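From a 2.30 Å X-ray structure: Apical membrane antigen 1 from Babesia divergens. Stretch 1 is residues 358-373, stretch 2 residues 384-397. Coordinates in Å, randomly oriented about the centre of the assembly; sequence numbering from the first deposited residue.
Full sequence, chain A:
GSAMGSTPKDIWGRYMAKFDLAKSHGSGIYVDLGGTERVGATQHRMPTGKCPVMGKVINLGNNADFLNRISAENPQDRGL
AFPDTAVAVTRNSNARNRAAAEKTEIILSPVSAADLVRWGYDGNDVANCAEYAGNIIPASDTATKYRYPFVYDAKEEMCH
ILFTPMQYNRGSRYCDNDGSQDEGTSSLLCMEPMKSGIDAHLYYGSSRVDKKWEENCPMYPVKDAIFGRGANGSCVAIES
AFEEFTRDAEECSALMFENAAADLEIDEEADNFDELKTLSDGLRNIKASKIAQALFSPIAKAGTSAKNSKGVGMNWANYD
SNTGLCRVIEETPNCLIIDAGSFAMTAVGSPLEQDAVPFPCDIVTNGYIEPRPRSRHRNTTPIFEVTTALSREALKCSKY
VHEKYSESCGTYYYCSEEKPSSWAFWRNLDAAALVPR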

# COMPACT_ATOMS: atom_id res chain seq x y z
N PRO A 358 9.34 8.55 9.47
CA PRO A 358 8.93 9.79 10.15
C PRO A 358 8.34 10.80 9.18
O PRO A 358 8.71 10.81 8.00
CB PRO A 358 10.26 10.33 10.73
CG PRO A 358 11.34 9.62 9.98
CD PRO A 358 10.77 8.26 9.70
N PHE A 359 7.42 11.65 9.66
CA PHE A 359 6.95 12.83 8.92
C PHE A 359 8.16 13.60 8.35
O PHE A 359 9.22 13.63 8.98
CB PHE A 359 6.11 13.75 9.84
CG PHE A 359 5.42 14.87 9.11
CD1 PHE A 359 6.12 15.98 8.70
CD2 PHE A 359 4.09 14.76 8.73
CE1 PHE A 359 5.52 16.97 7.97
CE2 PHE A 359 3.47 15.74 7.99
CZ PHE A 359 4.19 16.86 7.61
N PRO A 360 8.05 14.14 7.11
CA PRO A 360 9.26 14.80 6.58
C PRO A 360 9.39 16.26 7.07
O PRO A 360 8.90 17.19 6.43
CB PRO A 360 9.07 14.73 5.06
CG PRO A 360 7.59 14.70 4.87
CD PRO A 360 7.01 13.98 6.07
N CYS A 361 10.07 16.42 8.21
CA CYS A 361 10.14 17.70 8.93
C CYS A 361 10.58 18.86 8.08
O CYS A 361 10.20 20.00 8.34
CB CYS A 361 11.08 17.57 10.12
SG CYS A 361 10.82 16.03 10.99
N ASP A 362 11.36 18.58 7.05
CA ASP A 362 11.88 19.65 6.21
C ASP A 362 10.87 20.27 5.25
O ASP A 362 11.16 21.28 4.63
CB ASP A 362 13.12 19.18 5.44
CG ASP A 362 12.85 17.94 4.61
OD1 ASP A 362 12.20 17.00 5.13
OD2 ASP A 362 13.31 17.89 3.45
N ILE A 363 9.70 19.66 5.08
CA ILE A 363 8.70 20.19 4.13
C ILE A 363 7.57 20.88 4.90
O ILE A 363 6.81 20.24 5.63
CB ILE A 363 8.14 19.09 3.19
CG1 ILE A 363 9.25 18.49 2.32
CG2 ILE A 363 7.03 19.63 2.30
CD1 ILE A 363 8.89 17.16 1.69
N VAL A 364 7.52 22.21 4.81
CA VAL A 364 6.79 23.01 5.80
C VAL A 364 5.62 23.74 5.15
O VAL A 364 5.80 24.44 4.15
CB VAL A 364 7.72 23.99 6.57
CG1 VAL A 364 6.97 24.71 7.68
CG2 VAL A 364 8.92 23.26 7.17
N THR A 365 4.42 23.51 5.67
CA THR A 365 3.19 24.14 5.16
C THR A 365 2.18 24.21 6.32
O THR A 365 2.32 23.50 7.30
CB THR A 365 2.55 23.33 4.00
OG1 THR A 365 2.32 21.98 4.42
CG2 THR A 365 3.43 23.33 2.76
N ASN A 366 1.18 25.07 6.20
CA ASN A 366 0.07 25.08 7.15
C ASN A 366 -1.01 24.01 6.82
O ASN A 366 -1.47 23.91 5.68
CB ASN A 366 -0.55 26.49 7.21
CG ASN A 366 -1.75 26.55 8.14
OD1 ASN A 366 -1.61 26.49 9.36
ND2 ASN A 366 -2.95 26.60 7.55
N GLY A 367 -1.42 23.22 7.82
CA GLY A 367 -2.40 22.16 7.58
C GLY A 367 -3.68 22.29 8.39
O GLY A 367 -3.65 22.72 9.55
N TYR A 368 -4.81 21.92 7.78
CA TYR A 368 -6.04 21.66 8.54
C TYR A 368 -6.18 20.19 8.84
O TYR A 368 -6.18 19.38 7.92
CB TYR A 368 -7.27 22.17 7.79
CG TYR A 368 -7.27 23.66 7.63
CD1 TYR A 368 -6.36 24.28 6.78
CD2 TYR A 368 -8.09 24.46 8.43
CE1 TYR A 368 -6.31 25.66 6.67
CE2 TYR A 368 -8.06 25.84 8.32
CZ TYR A 368 -7.16 26.44 7.43
OH TYR A 368 -7.11 27.81 7.33
N ILE A 369 -6.28 19.83 10.12
CA ILE A 369 -6.43 18.43 10.52
C ILE A 369 -7.80 17.82 10.15
O ILE A 369 -7.89 16.62 9.86
CB ILE A 369 -6.14 18.19 12.02
CG1 ILE A 369 -7.12 18.95 12.91
CG2 ILE A 369 -4.69 18.51 12.36
CD1 ILE A 369 -7.10 18.49 14.35
N GLU A 370 -8.87 18.63 10.20
CA GLU A 370 -10.22 18.14 9.92
C GLU A 370 -10.58 18.40 8.47
O GLU A 370 -10.33 19.48 7.95
CB GLU A 370 -11.26 18.84 10.82
CG GLU A 370 -11.45 18.24 12.20
CD GLU A 370 -12.13 16.88 12.18
OE1 GLU A 370 -13.24 16.78 11.61
OE2 GLU A 370 -11.55 15.92 12.73
N PRO A 371 -11.21 17.41 7.83
CA PRO A 371 -11.81 17.56 6.51
C PRO A 371 -12.81 18.71 6.43
O PRO A 371 -13.21 19.26 7.45
CB PRO A 371 -12.54 16.24 6.31
CG PRO A 371 -11.76 15.26 7.11
CD PRO A 371 -11.33 16.03 8.33
N ARG A 372 -13.27 19.02 5.23
CA ARG A 372 -14.47 19.83 5.08
C ARG A 372 -15.46 19.17 4.10
O ARG A 372 -15.55 19.57 2.93
CB ARG A 372 -14.11 21.25 4.63
CG ARG A 372 -12.66 21.64 4.91
CD ARG A 372 -12.58 23.05 5.47
NE ARG A 372 -11.51 23.81 4.85
CZ ARG A 372 -11.20 25.06 5.17
NH1 ARG A 372 -11.90 25.69 6.11
NH2 ARG A 372 -10.20 25.69 4.56
N PRO A 373 -16.17 18.12 4.55
CA PRO A 373 -17.10 17.45 3.64
C PRO A 373 -18.36 18.28 3.41
O PRO A 373 -18.68 19.16 4.21
CB PRO A 373 -17.44 16.14 4.38
CG PRO A 373 -17.06 16.36 5.82
CD PRO A 373 -16.34 17.68 5.95
N PHE A 384 -14.67 25.80 15.19
CA PHE A 384 -13.32 26.31 14.98
C PHE A 384 -12.41 25.27 14.36
O PHE A 384 -12.37 24.12 14.81
CB PHE A 384 -12.71 26.81 16.29
CG PHE A 384 -11.29 27.26 16.17
CD1 PHE A 384 -10.97 28.45 15.52
CD2 PHE A 384 -10.26 26.50 16.71
CE1 PHE A 384 -9.65 28.86 15.40
CE2 PHE A 384 -8.94 26.91 16.60
CZ PHE A 384 -8.64 28.10 15.95
N GLU A 385 -11.65 25.69 13.35
CA GLU A 385 -10.86 24.77 12.54
C GLU A 385 -9.39 24.76 12.95
O GLU A 385 -8.63 25.62 12.53
CB GLU A 385 -10.99 25.12 11.06
CG GLU A 385 -12.34 24.81 10.45
CD GLU A 385 -12.34 25.06 8.96
OE1 GLU A 385 -11.29 25.48 8.44
OE2 GLU A 385 -13.38 24.84 8.30
N VAL A 386 -9.01 23.80 13.78
CA VAL A 386 -7.63 23.56 14.13
C VAL A 386 -6.69 23.48 12.92
O VAL A 386 -6.94 22.73 11.96
CB VAL A 386 -7.52 22.30 14.98
CG1 VAL A 386 -6.08 22.06 15.42
CG2 VAL A 386 -8.45 22.40 16.17
N THR A 387 -5.63 24.29 12.94
CA THR A 387 -4.54 24.19 11.97
C THR A 387 -3.27 23.70 12.67
O THR A 387 -3.15 23.85 13.89
CB THR A 387 -4.26 25.54 11.30
OG1 THR A 387 -4.33 26.59 12.27
CG2 THR A 387 -5.26 25.80 10.20
N THR A 388 -2.39 23.03 11.93
CA THR A 388 -1.06 22.67 12.45
C THR A 388 0.04 23.08 11.48
O THR A 388 -0.22 23.33 10.29
CB THR A 388 -0.90 21.16 12.76
OG1 THR A 388 -0.87 20.42 11.53
CG2 THR A 388 -2.00 20.62 13.66
N ALA A 389 1.28 23.12 11.97
CA ALA A 389 2.44 23.50 11.17
C ALA A 389 3.73 23.19 11.93
O ALA A 389 3.72 23.12 13.15
CB ALA A 389 2.38 24.98 10.80
N LEU A 390 4.81 22.93 11.20
CA LEU A 390 6.12 22.61 11.80
C LEU A 390 6.87 23.86 12.31
O LEU A 390 7.88 23.74 13.00
CB LEU A 390 6.99 21.91 10.77
CG LEU A 390 7.27 20.41 10.86
CD1 LEU A 390 6.48 19.73 11.95
CD2 LEU A 390 7.02 19.77 9.50
N SER A 391 6.39 25.05 11.92
CA SER A 391 6.97 26.32 12.35
C SER A 391 5.87 27.31 12.75
O SER A 391 4.76 27.29 12.18
CB SER A 391 7.81 26.93 11.24
OG SER A 391 6.99 27.60 10.31
N ARG A 392 6.20 28.21 13.69
CA ARG A 392 5.27 29.24 14.17
C ARG A 392 4.94 30.25 13.07
O ARG A 392 3.81 30.73 12.95
CB ARG A 392 5.88 29.96 15.39
CG ARG A 392 4.88 30.46 16.43
CD ARG A 392 5.53 30.57 17.81
NE ARG A 392 4.59 30.34 18.92
CZ ARG A 392 4.88 29.63 20.01
NH1 ARG A 392 6.07 29.06 20.14
NH2 ARG A 392 3.97 29.46 20.97
N GLU A 393 5.93 30.54 12.24
CA GLU A 393 5.77 31.48 11.14
C GLU A 393 4.83 30.93 10.04
O GLU A 393 4.04 31.69 9.46
CB GLU A 393 7.14 31.85 10.55
CG GLU A 393 8.18 30.73 10.59
CD GLU A 393 9.15 30.83 11.78
OE1 GLU A 393 10.07 31.67 11.73
OE2 GLU A 393 9.02 30.02 12.73
N ALA A 394 4.92 29.62 9.78
CA ALA A 394 4.08 28.97 8.76
C ALA A 394 2.63 28.76 9.21
O ALA A 394 1.69 28.86 8.41
CB ALA A 394 4.70 27.66 8.31
N LEU A 395 2.45 28.48 10.50
CA LEU A 395 1.12 28.30 11.08
C LEU A 395 0.20 29.51 10.87
O LEU A 395 0.50 30.61 11.33
CB LEU A 395 1.24 28.01 12.57
CG LEU A 395 -0.09 27.86 13.31
CD1 LEU A 395 -0.84 26.62 12.83
CD2 LEU A 395 0.18 27.79 14.81
N LYS A 396 -0.92 29.29 10.19
CA LYS A 396 -2.00 30.27 10.15
C LYS A 396 -2.89 30.08 11.38
O LYS A 396 -3.39 28.98 11.63
CB LYS A 396 -2.78 30.15 8.84
CG LYS A 396 -1.87 30.21 7.62
CD LYS A 396 -2.61 30.37 6.29
CE LYS A 396 -1.61 30.40 5.14
NZ LYS A 396 -2.03 31.23 3.97
N CYS A 397 -2.99 31.12 12.20
CA CYS A 397 -3.72 31.05 13.46
C CYS A 397 -4.42 32.37 13.79
O CYS A 397 -3.87 33.45 13.61
CB CYS A 397 -2.79 30.65 14.61
SG CYS A 397 -3.61 30.40 16.22
O HOH W 1 -9.17 21.41 11.08

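The two stretches bury 821 Å² between them, both sides summed, around a short antiparallel pairing. At its centre, G367 and T388 satisfy each other's backbone completely: G367 N donates to T388 O at 2.7 Å, and T388 N donates to G367 O, also at 2.7 Å. G367 O receives in addition a CA-H contact from T387 CA at 3.0 Å. Beyond this pair the ladder loosens, and the bond from I369 N to V386 O is weak at 3.5 Å. V386 O is better served by a water 2.7 Å away, which donates to it while accepting from E370 N at 2.9 Å, so that the water carries the pairing one residue further.

N366 ties down the returning segment of the second stretch. With chi1 in t, its side chain brings OD1 within 3.0 Å of K396 N, whose proton it accepts, while ND2 is satisfied elsewhere in the structure; both polar ends of this buried amide are thus used. Nearby, T387 OG1 donates to K396 O at 2.6 Å, so both backbone polar groups of K396 are held by side chains. The T387 methyl serves a different purpose: CG2 lies over the face of the Y368 ring, 3.4 Å from its centroid. T388 points to the other face of the sheet, its OG1 bonded elsewhere and its CG2 3.7 Å from I369 CG2.

At one end, R372 and E385 form a salt bridge, with NH1 of R372 2.4 Å from OE1 of E385, a notably short approach; a weak hydrogen bond joins NH1 to E385 OE2 at 2.8 Å. Towards the other end the contact is apolar. L390 CD2 packs 3.5 Å from F359 CE1, and V364 CG1 lies 3.8 Å from A394 CB, a contact between two apolar side chains.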